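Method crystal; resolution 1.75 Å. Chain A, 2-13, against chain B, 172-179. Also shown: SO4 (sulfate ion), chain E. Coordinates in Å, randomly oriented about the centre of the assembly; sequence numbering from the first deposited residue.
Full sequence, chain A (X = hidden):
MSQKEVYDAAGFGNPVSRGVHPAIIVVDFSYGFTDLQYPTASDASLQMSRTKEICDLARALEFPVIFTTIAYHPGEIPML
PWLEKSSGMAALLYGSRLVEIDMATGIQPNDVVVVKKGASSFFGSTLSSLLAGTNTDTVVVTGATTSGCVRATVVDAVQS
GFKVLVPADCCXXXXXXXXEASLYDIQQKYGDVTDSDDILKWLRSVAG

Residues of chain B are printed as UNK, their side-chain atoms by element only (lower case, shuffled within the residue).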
ATOM      1  N   SER A   2     -34.753  -1.133 -16.510  1.00 29.27           N
ATOM      2  CA  SER A   2     -33.759  -0.431 -17.320  1.00 28.24           C
ATOM      3  C   SER A   2     -32.439  -0.365 -16.555  1.00 27.03           C
ATOM      4  O   SER A   2     -32.411  -0.574 -15.338  1.00 26.17           O
ATOM      5  CB  SER A   2     -34.233   0.989 -17.627  1.00 28.08           C
ATOM      6  OG  SER A   2     -34.213   1.789 -16.453  1.00 28.06           O
ATOM      7  N   GLN A   3     -31.354  -0.070 -17.261  1.00 26.18           N
ATOM      8  CA  GLN A   3     -30.044   0.078 -16.609  1.00 25.70           C
ATOM      9  C   GLN A   3     -30.089   1.113 -15.477  1.00 25.55           C
ATOM     10  O   GLN A   3     -29.560   0.881 -14.383  1.00 25.45           O
ATOM     11  CB  GLN A   3     -28.979   0.445 -17.636  1.00 24.74           C
ATOM     12  CG  GLN A   3     -27.588   0.634 -17.043  1.00 23.63           C
ATOM     13  CD  GLN A   3     -26.536   0.841 -18.107  1.00 23.94           C
ATOM     14  OE1 GLN A   3     -26.747   0.511 -19.274  1.00 23.56           O
ATOM     15  NE2 GLN A   3     -25.393   1.397 -17.712  1.00 24.10           N
ATOM     16  N   LYS A   4     -30.734   2.248 -15.743  1.00 26.55           N
ATOM     17  CA  LYS A   4     -30.919   3.288 -14.726  1.00 26.64           C
ATOM     18  C   LYS A   4     -31.612   2.740 -13.471  1.00 25.93           C
ATOM     19  O   LYS A   4     -31.188   3.016 -12.348  1.00 24.54           O
ATOM     20  CB  LYS A   4     -31.694   4.478 -15.304  1.00 28.35           C
ATOM     21  CG  LYS A   4     -32.109   5.520 -14.275  1.00 30.26           C
ATOM     22  CD  LYS A   4     -32.938   6.625 -14.919  1.00 32.79           C
ATOM     23  CE  LYS A   4     -34.122   7.015 -14.045  1.00 33.72           C
ATOM     24  NZ  LYS A   4     -35.166   5.944 -13.989  1.00 34.86           N
ATOM     25  N   GLU A   5     -32.673   1.955 -13.670  1.00 25.61           N
ATOM     26  CA  GLU A   5     -33.395   1.348 -12.555  1.00 25.30           C
ATOM     27  C   GLU A   5     -32.535   0.334 -11.800  1.00 24.48           C
ATOM     28  O   GLU A   5     -32.585   0.268 -10.567  1.00 24.05           O
ATOM     29  CB  GLU A   5     -34.710   0.714 -13.034  1.00 27.21           C
ATOM     30  CG  GLU A   5     -35.757   1.753 -13.415  1.00 28.57           C
ATOM     31  CD  GLU A   5     -36.894   1.216 -14.275  1.00 30.38           C
ATOM     32  OE1 GLU A   5     -36.767   0.125 -14.881  1.00 28.83           O
ATOM     33  OE2 GLU A   5     -37.926   1.917 -14.359  1.00 33.34           O
ATOM     34  N   VAL A   6     -31.743  -0.440 -12.542  1.00 24.20           N
ATOM     35  CA  VAL A   6     -30.843  -1.430 -11.928  1.00 22.79           C
ATOM     36  C   VAL A   6     -29.818  -0.740 -11.025  1.00 22.48           C
ATOM     37  O   VAL A   6     -29.629  -1.135  -9.875  1.00 21.67           O
ATOM     38  CB  VAL A   6     -30.116  -2.292 -12.988  1.00 23.65           C
ATOM     39  CG1 VAL A   6     -28.988  -3.107 -12.354  1.00 22.84           C
ATOM     40  CG2 VAL A   6     -31.096  -3.209 -13.706  1.00 23.92           C
ATOM     41  N   TYR A   7     -29.153   0.282 -11.556  1.00 21.85           N
ATOM     42  CA  TYR A   7     -28.133   1.010 -10.789  1.00 21.87           C
ATOM     43  C   TYR A   7     -28.732   1.739  -9.579  1.00 22.02           C
ATOM     44  O   TYR A   7     -28.158   1.722  -8.484  1.00 21.92           O
ATOM     45  CB  TYR A   7     -27.351   1.961 -11.705  1.00 20.57           C
ATOM     46  CG  TYR A   7     -26.170   1.306 -12.393  1.00 20.32           C
ATOM     47  CD1 TYR A   7     -24.859   1.614 -12.015  1.00 19.93           C
ATOM     48  CD2 TYR A   7     -26.360   0.381 -13.423  1.00 19.94           C
ATOM     49  CE1 TYR A   7     -23.776   1.012 -12.641  1.00 20.45           C
ATOM     50  CE2 TYR A   7     -25.286  -0.227 -14.054  1.00 20.39           C
ATOM     51  CZ  TYR A   7     -23.996   0.094 -13.660  1.00 20.46           C
ATOM     52  OH  TYR A   7     -22.936  -0.509 -14.291  1.00 21.40           O
ATOM     53  N   ASP A   8     -29.909   2.337  -9.765  1.00 22.68           N
ATOM     54  CA  ASP A   8     -30.612   2.988  -8.656  1.00 23.70           C
ATOM     55  C   ASP A   8     -30.948   2.004  -7.527  1.00 22.37           C
ATOM     56  O   ASP A   8     -30.663   2.273  -6.364  1.00 21.98           O
ATOM     57  CB  ASP A   8     -31.878   3.700  -9.146  1.00 25.96           C
ATOM     58  CG  ASP A   8     -32.596   4.444  -8.030  1.00 29.69           C
ATOM     59  OD1 ASP A   8     -31.949   5.260  -7.336  1.00 32.50           O
ATOM     60  OD2 ASP A   8     -33.807   4.207  -7.841  1.00 32.55           O
ATOM     61  N   ALA A   9     -31.538   0.862  -7.873  1.00 22.30           N
ATOM     62  CA  ALA A   9     -31.891  -0.134  -6.862  1.00 21.97           C
ATOM     63  C   ALA A   9     -30.656  -0.715  -6.167  1.00 21.64           C
ATOM     64  O   ALA A   9     -30.732  -1.102  -5.000  1.00 21.87           O
ATOM     65  CB  ALA A   9     -32.735  -1.246  -7.469  1.00 22.57           C
ATOM     66  N   ALA A  10     -29.530  -0.767  -6.885  1.00 21.51           N
ATOM     67  CA  ALA A  10     -28.266  -1.273  -6.342  1.00 21.33           C
ATOM     68  C   ALA A  10     -27.580  -0.263  -5.416  1.00 21.37           C
ATOM     69  O   ALA A  10     -26.541  -0.564  -4.818  1.00 21.91           O
ATOM     70  CB  ALA A  10     -27.327  -1.696  -7.469  1.00 20.84           C
ATOM     71  N   GLY A  11     -28.170   0.923  -5.296  1.00 20.41           N
ATOM     72  CA  GLY A  11     -27.706   1.941  -4.358  1.00 20.70           C
ATOM     73  C   GLY A  11     -26.563   2.802  -4.867  1.00 20.66           C
ATOM     74  O   GLY A  11     -25.840   3.409  -4.072  1.00 21.24           O
ATOM     75  N   PHE A  12     -26.409   2.875  -6.188  1.00 19.96           N
ATOM     76  CA  PHE A  12     -25.360   3.701  -6.803  1.00 21.02           C
ATOM     77  C   PHE A  12     -25.832   5.125  -7.095  1.00 21.62           C
ATOM     78  O   PHE A  12     -27.028   5.413  -7.058  1.00 21.84           O
ATOM     79  CB  PHE A  12     -24.873   3.060  -8.108  1.00 20.57           C
ATOM     80  CG  PHE A  12     -24.097   1.783  -7.919  1.00 20.66           C
ATOM     81  CD1 PHE A  12     -22.882   1.774  -7.232  1.00 20.78           C
ATOM     82  CD2 PHE A  12     -24.563   0.593  -8.468  1.00 20.79           C
ATOM     83  CE1 PHE A  12     -22.160   0.593  -7.080  1.00 20.87           C
ATOM     84  CE2 PHE A  12     -23.846  -0.590  -8.322  1.00 21.36           C
ATOM     85  CZ  PHE A  12     -22.643  -0.590  -7.626  1.00 20.94           C
ATOM     86  N   GLY A  13     -24.882   6.009  -7.389  1.00 21.32           N
ATOM     87  CA  GLY A  13     -25.189   7.342  -7.902  1.00 22.23           C
ATOM     88  C   GLY A  13     -25.595   8.392  -6.886  1.00 22.39           C
ATOM     89  O   GLY A  13     -26.071   9.457  -7.272  1.00 22.99           O
TER
ATOM     90  N   UNK B 172     -18.896 -11.116 -14.841  1.00 19.80           N
ATOM     91  CA  UNK B 172     -20.305 -10.743 -14.900  1.00 20.40           C
ATOM     92  C   UNK B 172     -20.471  -9.268 -14.565  1.00 20.55           C
ATOM     93  O   UNK B 172     -19.691  -8.705 -13.788  1.00 20.26           O
ATOM     94  c   UNK B 172     -21.121 -11.604 -13.948  1.00 20.72           C
ATOM     95  N   UNK B 173     -21.486  -8.637 -15.150  1.00 20.29           N
ATOM     96  CA  UNK B 173     -21.804  -7.251 -14.826  1.00 20.33           C
ATOM     97  C   UNK B 173     -23.317  -7.060 -14.869  1.00 20.09           C
ATOM     98  O   UNK B 173     -24.055  -7.957 -15.293  1.00 20.13           O
ATOM     99  o   UNK B 173     -19.717  -4.356 -15.553  1.00 19.83           O
ATOM    100  c   UNK B 173     -21.099  -6.281 -15.794  1.00 19.45           C
ATOM    101  o   UNK B 173     -21.461  -4.482 -14.239  1.00 19.26           O
ATOM    102  c   UNK B 173     -20.740  -4.950 -15.147  1.00 19.57           C
ATOM    103  N   UNK B 174     -23.771  -5.897 -14.417  1.00 20.74           N
ATOM    104  CA  UNK B 174     -25.200  -5.614 -14.333  1.00 21.64           C
ATOM    105  C   UNK B 174     -25.703  -4.888 -15.574  1.00 21.93           C
ATOM    106  O   UNK B 174     -26.904  -4.666 -15.715  1.00 22.79           O
ATOM    107  n   UNK B 174     -23.209  -4.521  -8.287  1.00 18.36           N
ATOM    108  c   UNK B 174     -25.567  -4.863 -13.039  1.00 22.01           C
ATOM    109  c   UNK B 174     -24.511  -3.921 -12.502  1.00 21.70           C
ATOM    110  n   UNK B 174     -22.419  -3.204  -9.997  1.00 18.90           N
ATOM    111  n   UNK B 174     -24.626  -3.893  -9.999  1.00 19.32           N
ATOM    112  c   UNK B 174     -24.973  -3.199 -11.243  1.00 20.20           C
ATOM    113  c   UNK B 174     -23.421  -3.869  -9.429  1.00 19.20           C
ATOM    114  N   UNK B 175     -24.779  -4.541 -16.467  1.00 22.94           N
ATOM    115  CA  UNK B 175     -25.110  -3.960 -17.775  1.00 23.07           C
ATOM    116  C   UNK B 175     -24.019  -4.225 -18.814  1.00 24.74           C
ATOM    117  O   UNK B 175     -22.835  -4.317 -18.479  1.00 24.28           O
ATOM    118  c   UNK B 175     -25.385  -2.464 -17.656  1.00 24.24           C
ATOM    119  N   UNK B 176     -24.432  -4.347 -20.074  1.00 24.55           N
ATOM    120  CA  UNK B 176     -23.531  -4.660 -21.186  1.00 25.74           C
ATOM    121  C   UNK B 176     -22.503  -3.556 -21.471  1.00 24.26           C
ATOM    122  O   UNK B 176     -21.327  -3.846 -21.713  1.00 23.64           O
ATOM    123  n   UNK B 176     -24.843  -6.078 -26.354  1.00 38.67           N
ATOM    124  c   UNK B 176     -23.490  -6.450 -24.274  1.00 34.59           C
ATOM    125  c   UNK B 176     -24.352  -4.928 -22.450  1.00 27.73           C
ATOM    126  c   UNK B 176     -23.538  -5.028 -23.734  1.00 31.19           C
ATOM    127  c   UNK B 176     -24.749  -6.804 -25.053  1.00 36.81           C
ATOM    128  N   UNK B 177     -22.964  -2.305 -21.473  1.00 23.11           N
ATOM    129  CA  UNK B 177     -22.122  -1.145 -21.816  1.00 22.47           C
ATOM    130  C   UNK B 177     -20.849  -1.032 -20.983  1.00 21.79           C
ATOM    131  O   UNK B 177     -19.743  -0.992 -21.541  1.00 21.93           O
ATOM    132  N   UNK B 178     -20.994  -0.970 -19.646  1.00 21.08           N
ATOM    133  CA  UNK B 178     -19.834  -0.918 -18.741  1.00 20.28           C
ATOM    134  C   UNK B 178     -18.919  -2.148 -18.851  1.00 20.09           C
ATOM    135  O   UNK B 178     -17.694  -2.010 -18.802  1.00 19.85           O
ATOM    136  c   UNK B 178     -21.794  -0.160 -17.603  1.00 20.90           C
ATOM    137  c   UNK B 178     -22.258  -0.719 -18.919  1.00 21.15           C
ATOM    138  c   UNK B 178     -20.482  -0.834 -17.357  1.00 20.65           C
ATOM    139  N   UNK B 179     -19.511  -3.329 -19.021  1.00 19.88           N
ATOM    140  CA  UNK B 179     -18.769  -4.579 -19.229  1.00 19.89           C
ATOM    141  C   UNK B 179     -17.843  -4.474 -20.417  1.00 20.65           C
ATOM    142  O   UNK B 179     -16.639  -4.710 -20.303  1.00 19.77           O
ATOM    143  n   UNK B 179     -18.524  -8.910 -20.755  1.00 20.20           N
ATOM    144  c   UNK B 179     -18.246  -9.017 -19.444  1.00 19.99           C
ATOM    145  c   UNK B 179     -19.179  -7.057 -19.750  1.00 19.69           C
ATOM    146  n   UNK B 179     -18.665  -7.895 -18.838  1.00 19.94           N
ATOM    147  c   UNK B 179     -19.777  -5.721 -19.385  1.00 19.93           C
ATOM    148  c   UNK B 179     -19.105  -7.717 -20.975  1.00 19.84           C
TER
HETATM  149  S   SO4 E 301     -19.014  -3.741  -8.116  1.00 18.81           S
HETATM  150  O1  SO4 E 301     -18.111  -4.592  -8.918  1.00 19.28           O
HETATM  151  O2  SO4 E 301     -18.950  -2.348  -8.595  1.00 20.02           O
HETATM  152  O3  SO4 E 301     -20.406  -4.236  -8.243  1.00 19.65           O
HETATM  153  O4  SO4 E 301     -18.627  -3.828  -6.692  1.00 19.41           O
HETATM  154  O   HOH W   1     -25.395  -0.955 -21.253  1.00 29.26           O
HETATM  155  O   HOH W   2     -21.666  -2.357 -12.669  1.00 21.90           O

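Position 172 of chain B carries a single side-chain carbon, which is out of reach of the chain A stretch. One carbon and nothing more makes it alanine, Ala172(B).

At position 173 two carbons follow CA, the second bearing two oxygens, a short carboxylate. One oxygen accepts a hydrogen bond from the backbone N of position 174 and lies 4.2 Å from Tyr7(A) OH, too far for a direct bond; a water fills the gap. The residue is Asp173(B), and that oxygen is OD1. Water 2 donates to Asp173(B) OD1 (2.7 Å) and is hydrogen-bonded to Tyr7(A) OH (2.8 Å).

Position 174 has three carbons in a row, a nitrogen, and then a carbon with two further nitrogens: a guanidinium. The first carbon, CB, packs 3.9 Å from Val6(A) CG1, the third stands over one face of the Tyr7(A) ring, and one terminal nitrogen lies 3.4 Å from Phe12(A) CE2; this is Arg174(B). The third carbon, CD, makes a CH-pi contact with the Tyr7(A) ring, 4.3 Å from the centroid. Farther out, Phe12(A) CE2 lies over a face of the guanidinium, the nitrogen nearest it being NH1. In the guanidinium plane, NH1 and NH2 of Arg174(B) both donate to O3 of a sulfate, at 2.9 and 2.8 Å respectively, while NH1 also donates to water 2 at 2.9 Å.

Position 175 again shows one carbon, 3.5 Å from Gln3(A) CD and near the edge of the Tyr7(A) ring, where it is 4.2 Å from CE2. This is Ala175(B), at the N-cap position of a helix.

At position 176 four carbons run in a row to a terminal nitrogen, with CB directed away from chain A; this is Lys176(B), which makes no contact.

Position 177 has no side-chain atoms and is Gly177(B). Water 1 accepts from Gly177(B) N and donates to Gln3(A) OE1, both at 2.8 Å.

Position 178 has three carbons closing a ring onto the backbone nitrogen, one of them 3.5 Å from Tyr7(A) OH. It is Pro178(B), and the carbon is CG.

Position 179 bears one carbon and a five-membered ring of three carbons and two nitrogens, beyond reach of chain A. It is His179(B).

The contact buries 353 Å² without a direct hydrogen bond between the stretches. Arg174(B) contributes the largest share, its aliphatic part lying along Val6(A) and Tyr7(A) and its charged end meeting Phe12(A). Ala175(B) and Pro178(B) extend the packing to Gln3(A), and the two waters supply the polar links that the side chains do not make directly.

Chain B, residues 172-179: ADRAKGPH
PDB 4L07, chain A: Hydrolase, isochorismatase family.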